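PDB 4ASM: beta-agarase D from Zobellia galactanivorans, which hydrolyses the beta-1,4 linkages of agarose at random along the chain with retention of anomeric configuration, here as its GH16 catalytic domain. Local coordinates for residues A[122-127]-A[320-325]; A[44-49]-A[56-61]; A[14-19]-A[132-137]; A[203-208]-A[250-255]; A[26-31]-A[358-363]. All blocks are in the same frame, centred on the assembly; numbering follows the deposited sequence.

Interaction 1: A[122-127]-A[320-325]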
# COMPACT_ATOMS: atom_id res chain seq x y z
N CYS A 122 -1.77 13.43 -0.03
CA CYS A 122 -0.74 12.52 0.44
C CYS A 122 -0.31 13.00 1.80
O CYS A 122 -0.03 14.19 1.96
CB CYS A 122 0.46 12.53 -0.52
SG CYS A 122 1.72 11.30 -0.14
N ILE A 123 -0.27 12.09 2.78
CA ILE A 123 0.18 12.45 4.12
C ILE A 123 1.23 11.49 4.62
O ILE A 123 1.28 10.33 4.18
CB ILE A 123 -1.00 12.52 5.13
CG1 ILE A 123 -1.54 11.12 5.45
CG2 ILE A 123 -2.10 13.43 4.60
CD1 ILE A 123 -2.65 11.14 6.51
N THR A 124 2.01 11.95 5.59
CA THR A 124 3.03 11.14 6.26
C THR A 124 2.84 11.26 7.79
O THR A 124 2.63 12.36 8.30
CB THR A 124 4.41 11.70 5.93
OG1 THR A 124 4.61 11.67 4.50
CG2 THR A 124 5.50 10.87 6.57
N ASN A 125 2.91 10.13 8.49
CA ASN A 125 2.85 10.09 9.95
C ASN A 125 4.18 10.52 10.55
O ASN A 125 5.25 10.22 10.00
CB ASN A 125 2.43 8.66 10.39
CG ASN A 125 1.92 8.59 11.82
OD1 ASN A 125 0.77 8.17 12.06
ND2 ASN A 125 2.74 8.95 12.75
N LYS A 126 4.11 11.25 11.67
CA LYS A 126 5.35 11.78 12.27
C LYS A 126 6.10 10.74 13.11
O LYS A 126 7.22 11.01 13.56
CB LYS A 126 5.01 13.00 13.14
CG LYS A 126 4.42 14.10 12.30
CD LYS A 126 5.42 15.17 12.01
CE LYS A 126 5.28 16.29 12.99
NZ LYS A 126 6.33 17.30 12.70
N THR A 127 5.48 9.58 13.31
CA THR A 127 6.08 8.51 14.09
C THR A 127 6.37 7.34 13.17
O THR A 127 5.43 6.77 12.58
CB THR A 127 5.15 8.06 15.24
OG1 THR A 127 4.82 9.21 16.04
CG2 THR A 127 5.85 6.99 16.11
N ASP A 320 8.32 5.34 7.22
CA ASP A 320 7.23 6.30 7.37
C ASP A 320 5.91 5.68 6.96
O ASP A 320 5.82 4.99 5.94
CB ASP A 320 7.46 7.51 6.46
CG ASP A 320 8.75 8.25 6.80
OD1 ASP A 320 8.95 8.55 8.00
OD2 ASP A 320 9.53 8.53 5.88
N ILE A 321 4.86 5.96 7.73
CA ILE A 321 3.49 5.59 7.34
C ILE A 321 2.96 6.68 6.42
O ILE A 321 2.96 7.87 6.79
CB ILE A 321 2.52 5.48 8.54
CG1 ILE A 321 3.02 4.47 9.56
CG2 ILE A 321 1.12 5.09 8.04
CD1 ILE A 321 2.35 4.61 10.93
N ILE A 322 2.53 6.27 5.23
CA ILE A 322 2.00 7.19 4.22
C ILE A 322 0.59 6.73 3.82
O ILE A 322 0.32 5.54 3.64
CB ILE A 322 2.91 7.22 2.97
CG1 ILE A 322 4.33 7.70 3.37
CG2 ILE A 322 2.30 8.10 1.89
CD1 ILE A 322 5.38 7.60 2.29
N ILE A 323 -0.32 7.69 3.73
CA ILE A 323 -1.65 7.40 3.18
C ILE A 323 -1.84 8.35 2.03
O ILE A 323 -1.57 9.55 2.16
CB ILE A 323 -2.77 7.57 4.24
CG1 ILE A 323 -2.50 6.63 5.42
CG2 ILE A 323 -4.13 7.29 3.58
CD1 ILE A 323 -3.49 6.81 6.57
N ASN A 324 -2.30 7.84 0.89
CA ASN A 324 -2.49 8.71 -0.26
C ASN A 324 -3.45 8.15 -1.30
O ASN A 324 -3.94 7.03 -1.16
CB ASN A 324 -1.15 9.13 -0.92
CG ASN A 324 -0.51 8.03 -1.78
OD1 ASN A 324 -1.18 7.09 -2.19
ND2 ASN A 324 0.77 8.18 -2.09
N VAL A 325 -3.67 8.94 -2.34
CA VAL A 325 -4.35 8.49 -3.54
C VAL A 325 -3.36 8.72 -4.69
O VAL A 325 -2.62 9.70 -4.69
CB VAL A 325 -5.66 9.30 -3.73
CG1 VAL A 325 -6.19 9.22 -5.18
CG2 VAL A 325 -6.70 8.82 -2.69
O HOH W 1 5.60 7.50 9.98
O HOH W 2 7.95 10.34 9.79
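Ile123 and Ile323 form an antiparallel hydrogen-bonded pair: Ile123 N gives a bond of 2.9 Å to Ile323 O, and Ile323 N returns a longer one to Ile123 O. Their side chains run side by side, CG1 of Ile123 lying 3.9 Å from CB of Ile323, branched apolar groups suited to a buried strand face that Leu91 and Ile93 cover. On the other face, SG of Cys122 meets CG2 of Ile322 at 3.8 Å; a chi1 of -174° sets that sulfur anti to its backbone N. This antiparallel pairing belongs to the beta-sandwich (jelly-roll) fold of GH16 enzymes. An alanine in place of Ile322 would probably leave Cys122 SG without its CG2 neighbour and open a gap beside Trp151 and Leu153. Asn125 N closes the ladder on Ile321 O at 2.8 Å, and beyond it a water bridges Asn125 O, Thr127 O and Ile321 N. Farther out, Thr124 OG1 bonds Lys59 O, His61 and Arg128 hold the Asp320 carboxylate, and Asn324 ND2 bonds Glu326, which probably binds substrate.

Interaction 2: A[44-49]-A[56-61]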
# COMPACT_ATOMS: atom_id res chain seq x y z
N ASN A 44 -1.08 25.20 2.75
CA ASN A 44 0.20 25.23 3.44
C ASN A 44 0.62 23.84 3.87
O ASN A 44 -0.23 23.00 4.18
CB ASN A 44 0.14 26.15 4.66
CG ASN A 44 -0.25 27.56 4.29
OD1 ASN A 44 0.21 28.10 3.28
ND2 ASN A 44 -1.15 28.15 5.08
N VAL A 45 1.93 23.61 3.89
CA VAL A 45 2.47 22.38 4.47
C VAL A 45 2.43 22.54 5.98
O VAL A 45 3.10 23.43 6.54
CB VAL A 45 3.93 22.12 4.04
CG1 VAL A 45 4.45 20.84 4.71
CG2 VAL A 45 4.02 22.03 2.54
N VAL A 46 1.62 21.71 6.63
CA VAL A 46 1.41 21.81 8.07
C VAL A 46 1.35 20.43 8.73
O VAL A 46 1.05 19.41 8.08
CB VAL A 46 0.09 22.57 8.41
CG1 VAL A 46 0.09 23.99 7.86
CG2 VAL A 46 -1.12 21.79 7.90
N ASP A 47 1.62 20.41 10.02
CA ASP A 47 1.38 19.25 10.85
C ASP A 47 -0.07 19.29 11.29
O ASP A 47 -0.66 20.38 11.44
CB ASP A 47 2.25 19.28 12.11
CG ASP A 47 3.74 19.13 11.84
OD1 ASP A 47 4.14 18.59 10.77
OD2 ASP A 47 4.53 19.54 12.72
N PHE A 48 -0.65 18.12 11.55
CA PHE A 48 -2.00 18.06 12.09
C PHE A 48 -2.20 16.87 13.02
O PHE A 48 -1.40 15.94 13.04
CB PHE A 48 -3.08 18.14 11.00
CG PHE A 48 -3.09 16.98 10.01
CD1 PHE A 48 -3.87 15.87 10.27
CD2 PHE A 48 -2.38 17.04 8.82
CE1 PHE A 48 -3.95 14.79 9.36
CE2 PHE A 48 -2.45 15.97 7.91
CZ PHE A 48 -3.23 14.84 8.19
N GLY A 49 -3.26 16.94 13.81
CA GLY A 49 -3.59 15.94 14.80
C GLY A 49 -4.61 16.49 15.79
O GLY A 49 -5.03 17.64 15.67
N TRP A 56 0.61 13.92 11.97
CA TRP A 56 0.80 13.83 10.53
C TRP A 56 1.25 15.16 9.97
O TRP A 56 1.06 16.20 10.61
CB TRP A 56 -0.53 13.49 9.82
CG TRP A 56 -1.25 12.30 10.35
CD1 TRP A 56 -2.15 12.28 11.36
CD2 TRP A 56 -1.15 10.94 9.88
NE1 TRP A 56 -2.62 11.01 11.57
CE2 TRP A 56 -2.01 10.16 10.68
CE3 TRP A 56 -0.42 10.31 8.85
CZ2 TRP A 56 -2.16 8.77 10.50
CZ3 TRP A 56 -0.56 8.94 8.67
CH2 TRP A 56 -1.43 8.17 9.49
N TYR A 57 1.80 15.13 8.77
CA TYR A 57 1.84 16.33 7.92
C TYR A 57 1.25 16.02 6.54
O TYR A 57 1.25 14.87 6.09
CB TYR A 57 3.22 16.99 7.84
CG TYR A 57 4.38 16.09 7.48
CD1 TYR A 57 5.09 15.42 8.47
CD2 TYR A 57 4.77 15.91 6.15
CE1 TYR A 57 6.17 14.60 8.14
CE2 TYR A 57 5.84 15.10 5.82
CZ TYR A 57 6.54 14.44 6.82
OH TYR A 57 7.60 13.63 6.48
N ASN A 58 0.73 17.07 5.90
CA ASN A 58 -0.05 16.94 4.67
C ASN A 58 0.80 16.91 3.41
O ASN A 58 0.43 17.51 2.37
CB ASN A 58 -1.16 18.01 4.59
CG ASN A 58 -0.62 19.44 4.61
OD1 ASN A 58 0.57 19.68 4.90
ND2 ASN A 58 -1.49 20.41 4.31
N LYS A 59 1.92 16.18 3.47
CA LYS A 59 2.81 16.07 2.34
C LYS A 59 3.47 14.69 2.31
O LYS A 59 3.54 14.02 3.33
CB LYS A 59 3.88 17.20 2.42
CG LYS A 59 4.81 17.31 1.23
CD LYS A 59 5.65 18.58 1.39
CE LYS A 59 6.66 18.71 0.26
NZ LYS A 59 7.25 20.09 0.23
N TYR A 60 3.93 14.30 1.13
CA TYR A 60 4.79 13.14 0.98
C TYR A 60 6.02 13.28 1.88
O TYR A 60 6.44 14.39 2.21
CB TYR A 60 5.20 13.08 -0.48
CG TYR A 60 6.05 11.93 -0.91
CD1 TYR A 60 5.58 10.61 -0.81
CD2 TYR A 60 7.28 12.15 -1.50
CE1 TYR A 60 6.35 9.53 -1.28
CE2 TYR A 60 8.06 11.08 -1.95
CZ TYR A 60 7.59 9.77 -1.85
OH TYR A 60 8.35 8.71 -2.31
N HIS A 61 6.61 12.15 2.25
CA HIS A 61 7.55 12.10 3.37
C HIS A 61 8.87 12.84 3.16
O HIS A 61 9.42 12.87 2.06
CB HIS A 61 7.80 10.62 3.77
CG HIS A 61 8.65 9.84 2.81
ND1 HIS A 61 9.38 8.74 3.22
CD2 HIS A 61 8.90 9.99 1.48
CE1 HIS A 61 10.03 8.25 2.18
NE2 HIS A 61 9.76 8.98 1.12
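Phe48 and Trp56 are joined by two backbone hydrogen bonds, Phe48 N to Trp56 O at 2.7 Å and Trp56 N to Phe48 O at 3.0 Å, which makes them the hydrogen-bonded pair of a short antiparallel beta hairpin. Asn58 N adds a third bond, to Val46 O.

Side-chain bonds take over where the strand pairing stops. Asn58 suits this place because its amide offers a donor and an acceptor together: ND2 gives a nearly straight bond to Asn44 O at 2.9 Å, with that oxygen close to the amide plane, while OD1 accepts from Val46 N at 2.9 Å. With chi1 at 60°, CG stands between its own backbone N and carbonyl carbon, and the amide faces the 44-46 backbone.

The packing contacts centre on the Phe48 ring. Trp56 CB lies over one face, 3.6 Å from the ring centroid in a CH-pi contact, and the planes of the Phe48 ring and the five-membered ring of Trp56 are only 20° apart but slid so far that they barely overlap. Asn58 N approaches the ring edge of Phe48. Nearer the surface, Val45 CG2 rests on the aliphatic Lys59 CD at 4.0 Å.

Around the hairpin, Phe39 stacks on Phe48, Val84 and Val86 of strand 84-87 touch it, and strand 56-57 continues the pairing onto strand 112-125, where Trp56 packs on Ile123 and Asn125.

Interaction 3: A[14-19]-A[132-137]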
# COMPACT_ATOMS: atom_id res chain seq x y z
N PRO A 14 -10.94 -6.83 17.85
CA PRO A 14 -9.80 -7.69 18.14
C PRO A 14 -8.61 -7.41 17.22
O PRO A 14 -8.79 -7.07 16.05
CB PRO A 14 -10.33 -9.11 17.93
CG PRO A 14 -11.82 -8.97 18.14
CD PRO A 14 -12.17 -7.60 17.60
N ILE A 15 -7.42 -7.53 17.78
CA ILE A 15 -6.19 -7.44 17.01
C ILE A 15 -5.97 -8.81 16.37
O ILE A 15 -5.79 -9.81 17.07
CB ILE A 15 -5.01 -7.06 17.91
CG1 ILE A 15 -5.30 -5.71 18.59
CG2 ILE A 15 -3.71 -7.02 17.11
CD1 ILE A 15 -4.46 -5.45 19.86
N PRO A 16 -6.01 -8.88 15.02
CA PRO A 16 -6.01 -10.21 14.38
C PRO A 16 -4.65 -10.88 14.30
O PRO A 16 -4.57 -12.08 14.06
CB PRO A 16 -6.56 -9.92 12.99
CG PRO A 16 -6.14 -8.51 12.70
CD PRO A 16 -6.10 -7.79 14.03
N ALA A 17 -3.58 -10.11 14.46
CA ALA A 17 -2.24 -10.67 14.44
C ALA A 17 -1.90 -11.30 15.79
O ALA A 17 -2.42 -10.87 16.84
CB ALA A 17 -1.23 -9.58 14.09
N ASN A 18 -1.05 -12.31 15.75
CA ASN A 18 -0.65 -13.04 16.95
C ASN A 18 0.63 -12.43 17.53
O ASN A 18 1.68 -12.51 16.89
CB ASN A 18 -0.42 -14.51 16.58
CG ASN A 18 0.18 -15.35 17.72
OD1 ASN A 18 -0.03 -15.08 18.90
ND2 ASN A 18 0.92 -16.39 17.33
N ALA A 19 0.52 -11.87 18.74
CA ALA A 19 1.68 -11.27 19.44
C ALA A 19 2.74 -12.30 19.81
O ALA A 19 3.90 -11.94 20.04
CB ALA A 19 1.23 -10.50 20.67
N PRO A 132 9.37 -5.40 15.30
CA PRO A 132 8.07 -5.99 15.09
C PRO A 132 6.97 -4.96 15.31
O PRO A 132 6.97 -4.24 16.31
CB PRO A 132 8.01 -7.10 16.15
CG PRO A 132 8.91 -6.58 17.27
CD PRO A 132 9.91 -5.65 16.66
N VAL A 133 6.04 -4.88 14.36
CA VAL A 133 4.99 -3.87 14.43
C VAL A 133 3.80 -4.32 13.59
O VAL A 133 3.98 -4.90 12.51
CB VAL A 133 5.50 -2.47 13.97
CG1 VAL A 133 5.87 -2.46 12.50
CG2 VAL A 133 4.49 -1.37 14.31
N PHE A 134 2.60 -4.06 14.10
CA PHE A 134 1.35 -4.31 13.38
C PHE A 134 0.62 -2.99 13.12
O PHE A 134 0.42 -2.19 14.04
CB PHE A 134 0.47 -5.26 14.20
CG PHE A 134 -0.91 -5.47 13.63
CD1 PHE A 134 -1.07 -6.16 12.43
CD2 PHE A 134 -2.02 -4.99 14.30
CE1 PHE A 134 -2.35 -6.35 11.91
CE2 PHE A 134 -3.31 -5.16 13.78
CZ PHE A 134 -3.46 -5.85 12.58
N VAL A 135 0.28 -2.75 11.86
CA VAL A 135 -0.40 -1.51 11.46
C VAL A 135 -1.69 -1.90 10.78
O VAL A 135 -1.66 -2.68 9.83
CB VAL A 135 0.48 -0.66 10.47
CG1 VAL A 135 -0.19 0.68 10.15
CG2 VAL A 135 1.88 -0.43 11.06
N GLU A 136 -2.81 -1.35 11.24
CA GLU A 136 -4.11 -1.69 10.65
C GLU A 136 -5.00 -0.46 10.54
O GLU A 136 -5.03 0.36 11.47
CB GLU A 136 -4.82 -2.77 11.50
CG GLU A 136 -6.13 -3.28 10.93
CD GLU A 136 -6.91 -4.14 11.89
OE1 GLU A 136 -6.89 -3.85 13.10
OE2 GLU A 136 -7.57 -5.10 11.44
N ALA A 137 -5.75 -0.35 9.44
CA ALA A 137 -6.66 0.76 9.23
C ALA A 137 -8.06 0.29 8.90
O ALA A 137 -8.24 -0.77 8.30
CB ALA A 137 -6.16 1.68 8.12
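The Phe134 ring has Ala17 CB over one face, 4.2 Å from the centroid and 24° off the ring normal, a CH-pi contact displaced toward the rim at CD1. Pro16 CD and Ile15 CG2 approach the ring obliquely, near CZ and CE2. In this way an irregular N-terminal segment, 14-19, packs on strand 133-140 of the GH16 beta-sandwich, through side chains and without a backbone ladder.

Phe134 has CG anti to the backbone N (chi1 174°), which starts the side chain off toward residues 15-17. Pro16 crosses the phenyl at about a right angle, its CD 3.6 Å from CZ; a rigid pyrrolidine, with no amide hydrogen to satisfy, suits an apolar contact of this kind. Ile15 slides past the ring in the opposite direction and brings CG2 to 3.8 Å from CE2. The small methyl of Ala17 lets the chain come close above the ring; Asn226 and Phe236 also touch Ala17.

Glu136, two residues along the strand, points to the same side. Its carboxylate is buried but paired: OE1 forms a salt bridge with Arg357 and OE2 another with Arg222, which would help keep it charged. The same Arg357 also bonds to Pro14 O, tying the segment to its strand neighbours. Pro16 and Glu136 meet tip to tip, Pro16 CG lying 3.9 Å from Glu136 OE2.

Interaction 4: A[203-208]-A[250-255]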
# COMPACT_ATOMS: atom_id res chain seq x y z
N ASP A 203 3.13 -12.20 -8.27
CA ASP A 203 2.42 -13.48 -8.34
C ASP A 203 0.92 -13.21 -8.42
O ASP A 203 0.41 -12.21 -7.85
CB ASP A 203 2.77 -14.45 -7.20
CG ASP A 203 2.53 -13.89 -5.81
OD1 ASP A 203 3.12 -12.82 -5.47
OD2 ASP A 203 1.82 -14.55 -5.02
N LEU A 204 0.21 -14.10 -9.11
CA LEU A 204 -1.24 -14.01 -9.20
C LEU A 204 -1.89 -13.83 -7.82
O LEU A 204 -2.79 -12.99 -7.62
CB LEU A 204 -1.80 -15.25 -9.91
CG LEU A 204 -3.33 -15.38 -9.95
CD1 LEU A 204 -3.95 -14.37 -10.89
CD2 LEU A 204 -3.72 -16.83 -10.30
N ASN A 205 -1.41 -14.60 -6.84
CA ASN A 205 -2.02 -14.58 -5.50
C ASN A 205 -1.82 -13.25 -4.75
O ASN A 205 -2.52 -13.00 -3.77
CB ASN A 205 -1.51 -15.75 -4.66
CG ASN A 205 -2.15 -17.08 -5.06
OD1 ASN A 205 -3.09 -17.15 -5.88
ND2 ASN A 205 -1.65 -18.17 -4.44
N SER A 206 -0.91 -12.39 -5.23
CA SER A 206 -0.73 -11.10 -4.56
C SER A 206 -1.89 -10.15 -4.85
O SER A 206 -2.06 -9.14 -4.17
CB SER A 206 0.60 -10.43 -4.92
OG SER A 206 0.61 -9.92 -6.23
N TRP A 207 -2.67 -10.48 -5.87
CA TRP A 207 -3.89 -9.74 -6.19
C TRP A 207 -5.02 -10.51 -5.51
O TRP A 207 -5.61 -11.44 -6.08
CB TRP A 207 -4.04 -9.59 -7.71
CG TRP A 207 -2.96 -8.70 -8.24
CD1 TRP A 207 -1.69 -9.08 -8.63
CD2 TRP A 207 -3.02 -7.28 -8.40
NE1 TRP A 207 -0.97 -7.98 -9.03
CE2 TRP A 207 -1.76 -6.86 -8.89
CE3 TRP A 207 -4.02 -6.31 -8.18
CZ2 TRP A 207 -1.46 -5.52 -9.18
CZ3 TRP A 207 -3.72 -4.96 -8.47
CH2 TRP A 207 -2.45 -4.60 -8.97
N TRP A 208 -5.27 -10.16 -4.25
CA TRP A 208 -6.11 -10.95 -3.39
C TRP A 208 -7.59 -10.61 -3.55
O TRP A 208 -7.97 -9.44 -3.69
CB TRP A 208 -5.66 -10.75 -1.93
CG TRP A 208 -6.54 -11.48 -1.00
CD1 TRP A 208 -6.49 -12.81 -0.69
CD2 TRP A 208 -7.68 -10.95 -0.33
NE1 TRP A 208 -7.52 -13.13 0.17
CE2 TRP A 208 -8.26 -12.01 0.41
CE3 TRP A 208 -8.26 -9.67 -0.26
CZ2 TRP A 208 -9.41 -11.83 1.20
CZ3 TRP A 208 -9.39 -9.49 0.53
CH2 TRP A 208 -9.96 -10.57 1.24
N VAL A 250 5.43 -18.18 0.17
CA VAL A 250 4.20 -17.41 0.28
C VAL A 250 3.07 -18.36 0.66
O VAL A 250 3.05 -19.53 0.25
CB VAL A 250 3.86 -16.78 -1.09
CG1 VAL A 250 2.62 -15.98 -1.03
CG2 VAL A 250 5.02 -15.89 -1.58
N GLN A 251 2.13 -17.87 1.46
CA GLN A 251 0.85 -18.56 1.61
C GLN A 251 -0.24 -17.53 1.47
O GLN A 251 -0.09 -16.40 1.96
CB GLN A 251 0.74 -19.35 2.92
CG GLN A 251 0.43 -18.58 4.16
CD GLN A 251 0.20 -19.52 5.34
OE1 GLN A 251 -0.88 -19.58 5.94
NE2 GLN A 251 1.22 -20.27 5.66
N THR A 252 -1.28 -17.86 0.72
CA THR A 252 -2.38 -16.90 0.56
C THR A 252 -3.73 -17.59 0.51
O THR A 252 -3.85 -18.74 0.07
CB THR A 252 -2.09 -15.74 -0.48
OG1 THR A 252 -3.24 -15.31 -1.24
CG2 THR A 252 -0.84 -15.96 -1.27
N ARG A 253 -4.73 -16.91 1.07
CA ARG A 253 -6.10 -17.42 1.02
C ARG A 253 -6.65 -17.20 -0.36
O ARG A 253 -6.73 -16.07 -0.83
CB ARG A 253 -6.98 -16.74 2.05
CG ARG A 253 -6.79 -17.28 3.42
CD ARG A 253 -7.97 -16.90 4.31
NE ARG A 253 -7.64 -17.10 5.71
CZ ARG A 253 -7.91 -18.20 6.40
NH1 ARG A 253 -8.54 -19.21 5.82
NH2 ARG A 253 -7.57 -18.26 7.68
N LEU A 254 -7.05 -18.31 -0.98
CA LEU A 254 -7.70 -18.31 -2.27
C LEU A 254 -9.10 -17.72 -2.18
O LEU A 254 -9.60 -17.39 -1.10
CB LEU A 254 -7.76 -19.76 -2.78
CG LEU A 254 -6.37 -20.40 -2.96
CD1 LEU A 254 -6.53 -21.87 -3.39
CD2 LEU A 254 -5.49 -19.59 -3.93
N ALA A 255 -9.75 -17.61 -3.32
CA ALA A 255 -11.06 -16.97 -3.40
C ALA A 255 -12.11 -17.61 -2.47
O ALA A 255 -13.00 -16.91 -1.94
CB ALA A 255 -11.56 -16.96 -4.81
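Val250 opens the contact on the side of Asp203: its CG1 lies 4.3 Å from Asp203 OD2, a loose approach; that carboxylate forms a salt bridge with Arg243. Two residues on, Thr252 makes the main contact, its methyl CG2 3.5 Å from Asn205 CB. A beta-branched residue suits the strand, and here its methyl meets the aliphatic part of the asparagine. Strand 249-253 pairs with strands 240-246 and 259-264 in the antiparallel framework of the GH16 sandwich, whereas Asn205 belongs to a 3-10 turn, 204-206, leading into strand 207-208. Within that turn, Asp203 O accepts from both Ser206 N and Ser206 OG, the latter at 2.8 Å. Arg253 follows with its carbonyl O at the edge of the Trp208 indole, 3.2 Å from NE1; its guanidinium leads away, with NE bonded to Met241 O and NH1 to Gly257 O. Leu254, at the start of the loop, sends CD2 against the amide end of Asn205.

Interaction 5: A[26-31]-A[358-363]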
# COMPACT_ATOMS: atom_id res chain seq x y z
N LYS A 26 1.01 -3.91 22.52
CA LYS A 26 1.01 -2.59 23.14
C LYS A 26 0.71 -1.50 22.11
O LYS A 26 1.43 -1.36 21.12
CB LYS A 26 2.36 -2.31 23.80
CG LYS A 26 2.36 -1.08 24.69
CD LYS A 26 3.76 -0.78 25.15
CE LYS A 26 3.86 0.58 25.85
NZ LYS A 26 5.29 0.91 26.17
N LEU A 27 -0.34 -0.72 22.37
CA LEU A 27 -0.71 0.38 21.49
C LEU A 27 0.38 1.44 21.44
O LEU A 27 0.88 1.89 22.48
CB LEU A 27 -2.03 1.02 21.94
CG LEU A 27 -2.52 2.14 21.02
CD1 LEU A 27 -2.98 1.62 19.65
CD2 LEU A 27 -3.62 2.96 21.71
N GLN A 28 0.76 1.80 20.21
CA GLN A 28 1.70 2.89 19.97
C GLN A 28 0.88 4.16 19.84
O GLN A 28 0.28 4.45 18.80
CB GLN A 28 2.54 2.61 18.73
CG GLN A 28 3.26 1.27 18.80
CD GLN A 28 4.21 1.20 20.00
OE1 GLN A 28 5.18 1.96 20.08
NE2 GLN A 28 3.94 0.29 20.93
N THR A 29 0.78 4.88 20.95
CA THR A 29 -0.16 5.97 21.11
C THR A 29 0.10 7.15 20.16
O THR A 29 -0.83 7.66 19.52
CB THR A 29 -0.18 6.39 22.61
OG1 THR A 29 -1.03 5.48 23.33
CG2 THR A 29 -0.67 7.79 22.80
N ALA A 30 1.36 7.55 20.01
CA ALA A 30 1.68 8.71 19.18
C ALA A 30 1.41 8.44 17.70
O ALA A 30 0.95 9.31 16.99
CB ALA A 30 3.11 9.15 19.39
N ALA A 31 1.70 7.21 17.26
CA ALA A 31 1.47 6.85 15.85
C ALA A 31 0.00 6.68 15.48
O ALA A 31 -0.40 6.96 14.35
CB ALA A 31 2.22 5.58 15.51
N VAL A 358 -1.58 1.25 15.53
CA VAL A 358 -0.24 0.70 15.44
C VAL A 358 0.06 0.05 16.78
O VAL A 358 -0.10 0.69 17.82
CB VAL A 358 0.79 1.81 15.16
CG1 VAL A 358 2.19 1.24 15.11
CG2 VAL A 358 0.45 2.52 13.85
N TYR A 359 0.48 -1.22 16.76
CA TYR A 359 0.87 -1.95 17.97
C TYR A 359 2.25 -2.58 17.82
O TYR A 359 2.70 -2.87 16.71
CB TYR A 359 -0.10 -3.09 18.27
CG TYR A 359 -1.53 -2.69 18.55
CD1 TYR A 359 -1.97 -2.41 19.85
CD2 TYR A 359 -2.46 -2.65 17.51
CE1 TYR A 359 -3.31 -2.06 20.08
CE2 TYR A 359 -3.78 -2.32 17.74
CZ TYR A 359 -4.21 -2.02 19.02
OH TYR A 359 -5.54 -1.70 19.21
N LYS A 360 2.92 -2.78 18.95
CA LYS A 360 4.10 -3.63 18.96
C LYS A 360 3.91 -4.73 20.00
O LYS A 360 3.24 -4.50 21.01
CB LYS A 360 5.36 -2.81 19.23
CG LYS A 360 5.64 -1.71 18.21
CD LYS A 360 6.86 -0.87 18.59
CE LYS A 360 8.16 -1.62 18.33
NZ LYS A 360 8.41 -1.81 16.85
N PRO A 361 4.49 -5.92 19.76
CA PRO A 361 4.35 -7.04 20.69
C PRO A 361 5.33 -6.89 21.85
O PRO A 361 6.52 -6.60 21.63
CB PRO A 361 4.72 -8.25 19.84
CG PRO A 361 5.67 -7.75 18.84
CD PRO A 361 5.32 -6.28 18.60
N VAL A 362 4.83 -7.07 23.07
CA VAL A 362 5.65 -6.97 24.27
C VAL A 362 5.40 -8.17 25.19
O VAL A 362 4.28 -8.68 25.26
CB VAL A 362 5.35 -5.66 25.05
CG1 VAL A 362 5.64 -4.43 24.19
CG2 VAL A 362 3.91 -5.65 25.58
N ASN A 363 6.44 -8.60 25.89
CA ASN A 363 6.23 -9.61 26.94
C ASN A 363 6.25 -9.00 28.34
O ASN A 363 5.51 -8.06 28.63
CB ASN A 363 7.21 -10.76 26.81
CG ASN A 363 8.65 -10.31 26.89
OD1 ASN A 363 9.01 -9.53 27.76
ND2 ASN A 363 9.49 -10.81 25.97
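Gln28 lies across Val358 and Lys360 where strand 24-27 runs antiparallel to strand 350-362, joining the N-terminal and C-terminal parts of the chain in the GH16 beta-sandwich. Its CB rests 3.4 Å from Val358 O, and CG packs against Val358 CG1 at 3.8 Å. A bend at chi2 (-61°) turns CD away from an extended course, and CD and OE1 lie against Lys360, OE1 being 3.6 Å from Lys360 CD. At the tip, NE2 turns back to its own segment and bonds Lys26 O at 3.0 Å, from above the carbonyl plane. Lys360 N reaches the same oxygen from the opposite face, so two donors grip Lys26 O. Glutamine suits the place by combining a flexible aliphatic stem with an amide donor. An alanine here would probably leave Lys26 O with one donor fewer and take away the packing against Lys360 CG and CD.

The backbone ladder holds the segments together: Lys26 N bonds Lys360 O almost straight (174°), and Gln28 N bonds Val358 O. Ala31, small enough to come close, sets CB against Val358 CG2. Lys360 NZ turns off to Pro132 O, just before strand 133-140.

On the other face of the pair, Leu27 covers Tyr359, whose other neighbours include Trp10, Ile15 and Trp25. Leu27 CD1 stands 4.1 Å from the ring centroid, over the face and offset toward CE1, which it approaches to 3.7 Å.

Interactions 1 and 2 adjoin, their centres about 9 Å apart, because strand 56-57 pairs with strand 112-125; Ile123 CD1 packs 3.3 Å from Trp56 CE3. Interactions 3 and 5 are equally close and share the pairing of strands 133-140 and 350-362, with Phe134 N 2.9 Å from Tyr359 O. Interaction 1 also touches interaction 5, Ile321 CD1 lying 4.1 Å from Val358 CG2. Interaction 4 stands apart, on the other side of the chain's centre from interactions 1 and 2. Judged from related enzymes, interactions 1 and 2 lie nearest the substrate site, beside Val84, Glu326 and Gln81; Trp208 of interaction 4 is about 11 Å, side chain to side chain, from the probable proton donor Glu165.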